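Local coordinates for DUF4848 domain-containing protein (Bacteroides thetaiotaomicron, PDB 4LB8), which is of unknown function but probably carries a signal sequence and is exported, possibly as a lipoprotein of the cell envelope, at residues A[195-199]-A[210-214]; A[161-165]-A[282-286]; A[179-183]-A[273-278]. One frame throughout, in Å; residues are numbered along the deposited sequence.

Contact 1. Residues A[195-199]-A[210-214]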
loop_
_atom_site.group_PDB
_atom_site.type_symbol
_atom_site.label_atom_id
_atom_site.label_comp_id
_atom_site.label_asym_id
_atom_site.label_seq_id
_atom_site.Cartn_x
_atom_site.Cartn_y
_atom_site.Cartn_z
ATOM N N ASN A 195 -18.457 -9.567 -5.172
ATOM C CA ASN A 195 -18.407 -8.283 -5.837
ATOM C C ASN A 195 -16.997 -8.131 -6.449
ATOM O O ASN A 195 -15.999 -8.161 -5.731
ATOM C CB ASN A 195 -18.768 -7.133 -4.869
ATOM C CG ASN A 195 -18.994 -5.755 -5.480
ATOM O OD1 ASN A 195 -18.999 -4.748 -4.771
ATOM N ND2 ASN A 195 -19.166 -5.644 -6.787
ATOM N N PHE A 196 -16.935 -8.134 -7.791
ATOM C CA PHE A 196 -15.736 -7.940 -8.606
ATOM C C PHE A 196 -15.763 -6.501 -9.016
ATOM O O PHE A 196 -16.771 -6.051 -9.566
ATOM C CB PHE A 196 -15.717 -8.868 -9.824
ATOM C CG PHE A 196 -15.563 -10.348 -9.578
ATOM C CD1 PHE A 196 -16.669 -11.145 -9.310
ATOM C CD2 PHE A 196 -14.327 -10.968 -9.722
ATOM C CE1 PHE A 196 -16.536 -12.528 -9.132
ATOM C CE2 PHE A 196 -14.195 -12.363 -9.549
ATOM C CZ PHE A 196 -15.303 -13.131 -9.261
ATOM N N THR A 197 -14.695 -5.751 -8.692
ATOM C CA THR A 197 -14.634 -4.308 -8.954
ATOM C C THR A 197 -13.362 -3.884 -9.722
ATOM O O THR A 197 -12.305 -4.504 -9.586
ATOM C CB THR A 197 -14.737 -3.503 -7.631
ATOM O OG1 THR A 197 -13.786 -4.004 -6.697
ATOM C CG2 THR A 197 -16.132 -3.533 -7.012
ATOM N N SER A 198 -13.484 -2.819 -10.528
ATOM C CA SER A 198 -12.364 -2.287 -11.270
ATOM C C SER A 198 -12.592 -0.835 -11.603
ATOM O O SER A 198 -13.691 -0.433 -12.024
ATOM C CB SER A 198 -12.077 -3.092 -12.535
ATOM O OG SER A 198 -12.899 -2.717 -13.627
ATOM N N GLN A 199 -11.530 -0.051 -11.421
ATOM C CA GLN A 199 -11.521 1.374 -11.694
ATOM C C GLN A 199 -10.235 1.779 -12.409
ATOM O O GLN A 199 -9.224 1.085 -12.308
ATOM C CB GLN A 199 -11.680 2.170 -10.394
ATOM C CG GLN A 199 -13.034 2.002 -9.712
ATOM C CD GLN A 199 -13.206 2.998 -8.593
ATOM O OE1 GLN A 199 -12.420 3.050 -7.646
ATOM N NE2 GLN A 199 -14.216 3.843 -8.694
ATOM N N SER A 210 -14.594 -1.185 -17.918
ATOM C CA SER A 210 -14.664 -2.617 -18.213
ATOM C C SER A 210 -13.292 -3.293 -18.211
ATOM O O SER A 210 -12.340 -2.704 -18.700
ATOM C CB SER A 210 -15.338 -2.845 -19.561
ATOM O OG SER A 210 -16.680 -2.386 -19.547
ATOM N N THR A 211 -13.193 -4.533 -17.676
ATOM C CA THR A 211 -11.945 -5.322 -17.650
ATOM C C THR A 211 -12.242 -6.840 -17.638
ATOM O O THR A 211 -13.406 -7.255 -17.587
ATOM C CB THR A 211 -11.053 -4.921 -16.434
ATOM O OG1 THR A 211 -9.709 -5.351 -16.666
ATOM C CG2 THR A 211 -11.532 -5.516 -15.116
ATOM N N THR A 212 -11.184 -7.658 -17.679
ATOM C CA THR A 212 -11.251 -9.110 -17.552
ATOM C C THR A 212 -10.730 -9.423 -16.153
ATOM O O THR A 212 -9.666 -8.924 -15.809
ATOM C CB THR A 212 -10.444 -9.786 -18.672
ATOM O OG1 THR A 212 -11.190 -9.686 -19.888
ATOM C CG2 THR A 212 -10.160 -11.248 -18.387
ATOM N N TYR A 213 -11.485 -10.196 -15.337
ATOM C CA TYR A 213 -11.054 -10.552 -13.981
ATOM C C TYR A 213 -10.443 -11.935 -13.962
ATOM O O TYR A 213 -10.818 -12.814 -14.750
ATOM C CB TYR A 213 -12.186 -10.474 -12.955
ATOM C CG TYR A 213 -12.860 -9.128 -12.902
ATOM C CD1 TYR A 213 -13.968 -8.847 -13.701
ATOM C CD2 TYR A 213 -12.414 -8.141 -12.038
ATOM C CE1 TYR A 213 -14.597 -7.607 -13.651
ATOM C CE2 TYR A 213 -13.034 -6.899 -11.981
ATOM C CZ TYR A 213 -14.124 -6.635 -12.789
ATOM O OH TYR A 213 -14.719 -5.400 -12.731
ATOM N N HIS A 214 -9.482 -12.101 -13.044
ATOM C CA HIS A 214 -8.678 -13.295 -12.820
ATOM C C HIS A 214 -8.551 -13.559 -11.324
ATOM O O HIS A 214 -8.077 -12.718 -10.561
ATOM C CB HIS A 214 -7.294 -13.136 -13.453
ATOM C CG HIS A 214 -7.304 -12.849 -14.922
ATOM N ND1 HIS A 214 -7.669 -13.817 -15.848
ATOM C CD2 HIS A 214 -6.966 -11.718 -15.582
ATOM C CE1 HIS A 214 -7.566 -13.236 -17.028
ATOM N NE2 HIS A 214 -7.117 -11.982 -16.922
#
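Two antiparallel sheets lie face to face here as a beta-sandwich, and residues 195-199 of one meet residues 210-214, which lead into strand 213-220 of the other. Tyr213 gives up the most surface. Its ring points across the gap and turns one face to Phe196, whose CB sits 3.9 Å from the centroid of the Tyr213 ring, almost on the ring normal, in a CH-pi contact. The two rings themselves are oblique, with centroids 5.5 Å apart and planes at 56°; Phe196 CD2 also approaches Tyr213 CB at 3.9 Å. Phe196 is further packed on Val255 and Ile273, so the pair belongs to the interior between the sheets. At the ring edge, Thr197 O stands 3.5 Å from Tyr213 CE2. The phenol finds its main polar partner in the carbonyl of Gly252, and Ser198 adds only a weak hydrogen bond, from Ser198 OG to Tyr213 OH at 3.4 Å. The same hydroxyl of Ser198 also touches a methyl group, with Ser198 OG 3.5 Å from Thr211 CG2.

Contact 2. Residues A[161-165]-A[282-286]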
loop_
_atom_site.group_PDB
_atom_site.type_symbol
_atom_site.label_atom_id
_atom_site.label_comp_id
_atom_site.label_asym_id
_atom_site.label_seq_id
_atom_site.Cartn_x
_atom_site.Cartn_y
_atom_site.Cartn_z
ATOM N N SER A 161 0.387 2.962 -4.504
ATOM C CA SER A 161 0.055 1.561 -4.659
ATOM C C SER A 161 -0.216 0.915 -3.299
ATOM O O SER A 161 0.483 1.253 -2.335
ATOM C CB SER A 161 1.206 0.855 -5.368
ATOM O OG SER A 161 0.770 -0.404 -5.848
ATOM N N SER A 162 -1.241 -0.000 -3.230
ATOM C CA SER A 162 -1.650 -0.810 -2.063
ATOM C C SER A 162 -2.258 -2.121 -2.531
ATOM O O SER A 162 -3.159 -2.134 -3.383
ATOM C CB SER A 162 -2.639 -0.081 -1.165
ATOM O OG SER A 162 -1.959 0.898 -0.403
ATOM N N VAL A 163 -1.742 -3.227 -1.983
ATOM C CA VAL A 163 -2.139 -4.580 -2.323
ATOM C C VAL A 163 -2.402 -5.296 -1.005
ATOM O O VAL A 163 -1.577 -5.191 -0.091
ATOM C CB VAL A 163 -1.058 -5.272 -3.202
ATOM C CG1 VAL A 163 -1.440 -6.703 -3.559
ATOM C CG2 VAL A 163 -0.771 -4.465 -4.463
ATOM N N SER A 164 -3.581 -5.953 -0.875
ATOM C CA SER A 164 -3.974 -6.624 0.360
ATOM C C SER A 164 -3.206 -7.919 0.553
ATOM O O SER A 164 -2.839 -8.554 -0.433
ATOM C CB SER A 164 -5.473 -6.901 0.366
ATOM O OG SER A 164 -5.894 -7.799 -0.653
ATOM N N ASP A 165 -2.966 -8.315 1.819
ATOM C CA ASP A 165 -2.287 -9.578 2.145
ATOM C C ASP A 165 -3.266 -10.533 2.827
ATOM O O ASP A 165 -4.395 -10.140 3.098
ATOM C CB ASP A 165 -1.035 -9.338 3.017
ATOM C CG ASP A 165 -1.234 -8.717 4.386
ATOM O OD1 ASP A 165 -2.415 -8.508 4.790
ATOM O OD2 ASP A 165 -0.217 -8.415 5.047
ATOM N N GLN A 282 1.192 -8.353 -9.123
ATOM C CA GLN A 282 0.608 -7.378 -8.220
ATOM C C GLN A 282 -0.789 -7.804 -7.713
ATOM O O GLN A 282 -1.503 -6.978 -7.119
ATOM C CB GLN A 282 0.561 -6.011 -8.919
ATOM C CG GLN A 282 1.936 -5.316 -9.015
ATOM C CD GLN A 282 2.640 -5.157 -7.669
ATOM O OE1 GLN A 282 3.774 -5.602 -7.465
ATOM N NE2 GLN A 282 1.991 -4.530 -6.716
ATOM N N ARG A 283 -1.146 -9.106 -7.858
ATOM C CA ARG A 283 -2.443 -9.609 -7.387
ATOM C C ARG A 283 -2.622 -9.451 -5.880
ATOM O O ARG A 283 -1.680 -9.656 -5.113
ATOM C CB ARG A 283 -2.667 -11.077 -7.797
ATOM C CG ARG A 283 -1.967 -12.106 -6.936
ATOM C CD ARG A 283 -1.820 -13.415 -7.663
ATOM N NE ARG A 283 -0.889 -14.328 -6.998
ATOM C CZ ARG A 283 0.438 -14.215 -7.007
ATOM N NH1 ARG A 283 1.025 -13.201 -7.635
ATOM N NH2 ARG A 283 1.187 -15.110 -6.376
ATOM N N GLY A 284 -3.834 -9.067 -5.493
ATOM C CA GLY A 284 -4.272 -8.916 -4.113
ATOM C C GLY A 284 -4.729 -10.225 -3.514
ATOM O O GLY A 284 -5.334 -11.038 -4.200
ATOM N N PHE A 285 -4.448 -10.423 -2.221
ATOM C CA PHE A 285 -4.742 -11.611 -1.405
ATOM C C PHE A 285 -5.764 -11.319 -0.309
ATOM O O PHE A 285 -5.971 -10.163 0.065
ATOM C CB PHE A 285 -3.432 -12.092 -0.734
ATOM C CG PHE A 285 -2.431 -12.807 -1.623
ATOM C CD1 PHE A 285 -1.739 -12.117 -2.624
ATOM C CD2 PHE A 285 -2.162 -14.161 -1.446
ATOM C CE1 PHE A 285 -0.828 -12.779 -3.461
ATOM C CE2 PHE A 285 -1.223 -14.813 -2.255
ATOM C CZ PHE A 285 -0.550 -14.111 -3.246
ATOM N N ALA A 286 -6.369 -12.378 0.246
ATOM C CA ALA A 286 -7.303 -12.326 1.379
ATOM C C ALA A 286 -7.574 -13.696 1.919
ATOM O O ALA A 286 -7.627 -14.666 1.155
ATOM C CB ALA A 286 -8.622 -11.676 0.987
#
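Ser164 holds Phe285 through two hydrogen bonds. The backbone of Phe285 donates to the carbonyl of Ser164, Phe285 N to Ser164 O, over 3.0 Å with a nearly straight angle of 164°, while Ser164 OG donates to Phe285 O across a very short 2.5 Å. One residue thus serves both the amide and the carbonyl of its partner, and its hydroxyl also bonds the backbone nitrogen of Tyr173. The two segments run in broadly similar directions, 38° apart. One residue further on the chains remain close, but Asp165 O and Phe285 O, 3.4 Å apart, are both acceptors and make no bond. Toward the other end Val163 fills the space beside the turn: Val163 CG1 lies 3.3 Å from Arg283 O and 3.6 Å from Gly284 CA, and Val163 CG2 lies 3.6 Å from Gln282 NE2. That amide is hydrogen-bonded to Gln176. The CA-CB bond of Arg283 points away, and its guanidinium bonds the carbonyl of Tyr280 and forms a salt bridge with Glu272. Ser161, Ser162 and Val163 also pair antiparallel with a strand of the second subunit. The contact therefore joins the outermost strand 284-289 of one sheet to strand 161-163 of the other, bridging one margin of a beta-sandwich where its sheet continues across the dimer interface.

Contact 3. Residues A[179-183]-A[273-278]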
loop_
_atom_site.group_PDB
_atom_site.type_symbol
_atom_site.label_atom_id
_atom_site.label_comp_id
_atom_site.label_asym_id
_atom_site.label_seq_id
_atom_site.Cartn_x
_atom_site.Cartn_y
_atom_site.Cartn_z
ATOM N N ARG A 179 -4.895 1.852 -12.187
ATOM C CA ARG A 179 -5.829 0.725 -12.239
ATOM C C ARG A 179 -6.043 0.117 -10.828
ATOM O O ARG A 179 -5.080 -0.003 -10.075
ATOM C CB ARG A 179 -5.339 -0.367 -13.206
ATOM C CG ARG A 179 -5.143 0.038 -14.666
ATOM C CD ARG A 179 -6.430 0.382 -15.385
ATOM N NE ARG A 179 -6.198 0.785 -16.772
ATOM C CZ ARG A 179 -5.957 2.034 -17.166
ATOM N NH1 ARG A 179 -5.906 3.021 -16.278
ATOM N NH2 ARG A 179 -5.751 2.304 -18.446
ATOM N N LYS A 180 -7.294 -0.256 -10.487
ATOM C CA LYS A 180 -7.723 -0.920 -9.233
ATOM C C LYS A 180 -8.491 -2.197 -9.542
ATOM O O LYS A 180 -9.253 -2.228 -10.510
ATOM C CB LYS A 180 -8.694 -0.048 -8.379
ATOM C CG LYS A 180 -8.182 1.225 -7.791
ATOM C CD LYS A 180 -9.323 2.128 -7.280
ATOM C CE LYS A 180 -9.910 1.737 -5.945
ATOM N NZ LYS A 180 -10.826 2.786 -5.422
ATOM N N VAL A 181 -8.396 -3.194 -8.661
ATOM C CA VAL A 181 -9.200 -4.412 -8.774
ATOM C C VAL A 181 -9.532 -4.930 -7.350
ATOM O O VAL A 181 -8.725 -4.821 -6.439
ATOM C CB VAL A 181 -8.571 -5.489 -9.709
ATOM C CG1 VAL A 181 -7.305 -6.096 -9.126
ATOM C CG2 VAL A 181 -9.593 -6.563 -10.099
ATOM N N GLY A 182 -10.729 -5.449 -7.180
ATOM C CA GLY A 182 -11.174 -6.013 -5.917
ATOM C C GLY A 182 -12.088 -7.214 -6.066
ATOM O O GLY A 182 -12.742 -7.387 -7.096
ATOM N N LEU A 183 -12.094 -8.063 -5.029
ATOM C CA LEU A 183 -12.965 -9.212 -4.856
ATOM C C LEU A 183 -13.422 -9.203 -3.390
ATOM O O LEU A 183 -12.615 -9.414 -2.472
ATOM C CB LEU A 183 -12.302 -10.538 -5.258
ATOM C CG LEU A 183 -13.180 -11.810 -5.152
ATOM C CD1 LEU A 183 -14.473 -11.677 -5.908
ATOM C CD2 LEU A 183 -12.405 -13.020 -5.612
ATOM N N ILE A 273 -6.828 -12.016 -6.457
ATOM C CA ILE A 273 -7.492 -11.256 -7.521
ATOM C C ILE A 273 -6.501 -10.361 -8.269
ATOM O O ILE A 273 -5.713 -9.634 -7.646
ATOM C CB ILE A 273 -8.688 -10.413 -6.929
ATOM C CG1 ILE A 273 -9.589 -9.736 -8.003
ATOM C CG2 ILE A 273 -8.226 -9.385 -5.894
ATOM C CD1 ILE A 273 -10.544 -10.697 -8.857
ATOM N N TRP A 274 -6.591 -10.386 -9.610
ATOM C CA TRP A 274 -5.883 -9.497 -10.533
ATOM C C TRP A 274 -6.795 -9.282 -11.768
ATOM O O TRP A 274 -7.924 -9.767 -11.766
ATOM C CB TRP A 274 -4.451 -9.965 -10.876
ATOM C CG TRP A 274 -4.346 -11.197 -11.736
ATOM C CD1 TRP A 274 -4.060 -11.245 -13.069
ATOM C CD2 TRP A 274 -4.443 -12.561 -11.296
ATOM N NE1 TRP A 274 -4.046 -12.552 -13.505
ATOM C CE2 TRP A 274 -4.250 -13.383 -12.433
ATOM C CE3 TRP A 274 -4.699 -13.175 -10.048
ATOM C CZ2 TRP A 274 -4.344 -14.781 -12.371
ATOM C CZ3 TRP A 274 -4.737 -14.565 -9.983
ATOM C CH2 TRP A 274 -4.568 -15.349 -11.135
ATOM N N SER A 275 -6.374 -8.460 -12.751
ATOM C CA SER A 275 -7.216 -8.169 -13.924
ATOM C C SER A 275 -6.351 -7.982 -15.153
ATOM O O SER A 275 -5.147 -8.223 -15.085
ATOM C CB SER A 275 -8.091 -6.928 -13.679
ATOM O OG SER A 275 -7.368 -5.706 -13.651
ATOM N N ARG A 276 -6.955 -7.565 -16.280
ATOM C CA ARG A 276 -6.219 -7.240 -17.501
ATOM C C ARG A 276 -5.250 -6.057 -17.231
ATOM O O ARG A 276 -4.110 -6.083 -17.687
ATOM C CB ARG A 276 -7.206 -6.892 -18.614
ATOM C CG ARG A 276 -6.601 -6.819 -20.013
ATOM C CD ARG A 276 -7.681 -6.601 -21.048
ATOM N NE ARG A 276 -8.502 -5.424 -20.740
ATOM C CZ ARG A 276 -9.636 -5.116 -21.362
ATOM N NH1 ARG A 276 -10.095 -5.885 -22.339
ATOM N NH2 ARG A 276 -10.314 -4.024 -21.018
ATOM N N GLY A 277 -5.703 -5.079 -16.438
ATOM C CA GLY A 277 -4.918 -3.907 -16.061
ATOM C C GLY A 277 -3.974 -4.087 -14.887
ATOM O O GLY A 277 -2.979 -3.367 -14.813
ATOM N N VAL A 278 -4.291 -5.001 -13.928
ATOM C CA VAL A 278 -3.474 -5.257 -12.731
ATOM C C VAL A 278 -2.762 -6.600 -12.935
ATOM O O VAL A 278 -3.418 -7.622 -12.988
ATOM C CB VAL A 278 -4.254 -5.154 -11.386
ATOM C CG1 VAL A 278 -3.342 -5.428 -10.203
ATOM C CG2 VAL A 278 -4.885 -3.776 -11.223
HETATM O O HOH W 1 -8.395 -3.358 -13.118
#
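Face-to-face packing of two sheets of a beta-sandwich brings strand 179-183 over strand 273-275, with axes 6.4 Å apart at an angle of 141°. No direct hydrogen bond joins them. Val181 is the most covered residue and reaches four partners: its CG2 lies 3.8 Å from Ile273 CG1 and 3.9 Å from Ser275 CB, and its CG1 lies 3.9 Å from both Trp274 CA and Val278 CB. Leu183 continues the apolar seam, with Leu183 CB 3.9 Å from Ile273 CG1. Ser275 OG accepts from Val278 N at 3.2 Å, an ST motif; with the backbone bond Ser275 N to Val278 O (3.1 Å) it closes the turn, and the CA-CB bond of Val278 points toward 179-183. A water links the layers, 3.0 Å from Lys180 O, to which it donates, and 2.6 Å from Ser275 OG. Strand 179-188 lies between strands 171-175 and 191-201, which supply Ala172 and Phe196 against Ile273; strand 268-275 runs between 213-220 and 284-289, where the CA-CB bond of Trp274 points away from 179-183 and its ring stacks on His214.

Overall arrangement
The helices and the small mixed sheet, all before residue 153, precede the three contacts. Residues 161-165 open contact 2, residues 179-183 open contact 3 and residues 195-199 open contact 1. The chain closes them in reverse: contact 1 at 210-214, contact 3 at 273-278, contact 2 at 282-286, so the loops nest without crossing. Each ties the larger antiparallel sheet to the antiparallel sheet of strands 244-247, 213-220, 268-275 and 284-289. Neighbouring strands, 179-188 beside 191-201 and 213-220 beside 268-275, put contacts 1 and 3 side by side, their centres 6 Å apart; Gly284 O and Ile273 N, 2.9 Å apart, connect contact 3 to contact 2. Contacts 1 and 2 do not touch, yet both reach the second subunit.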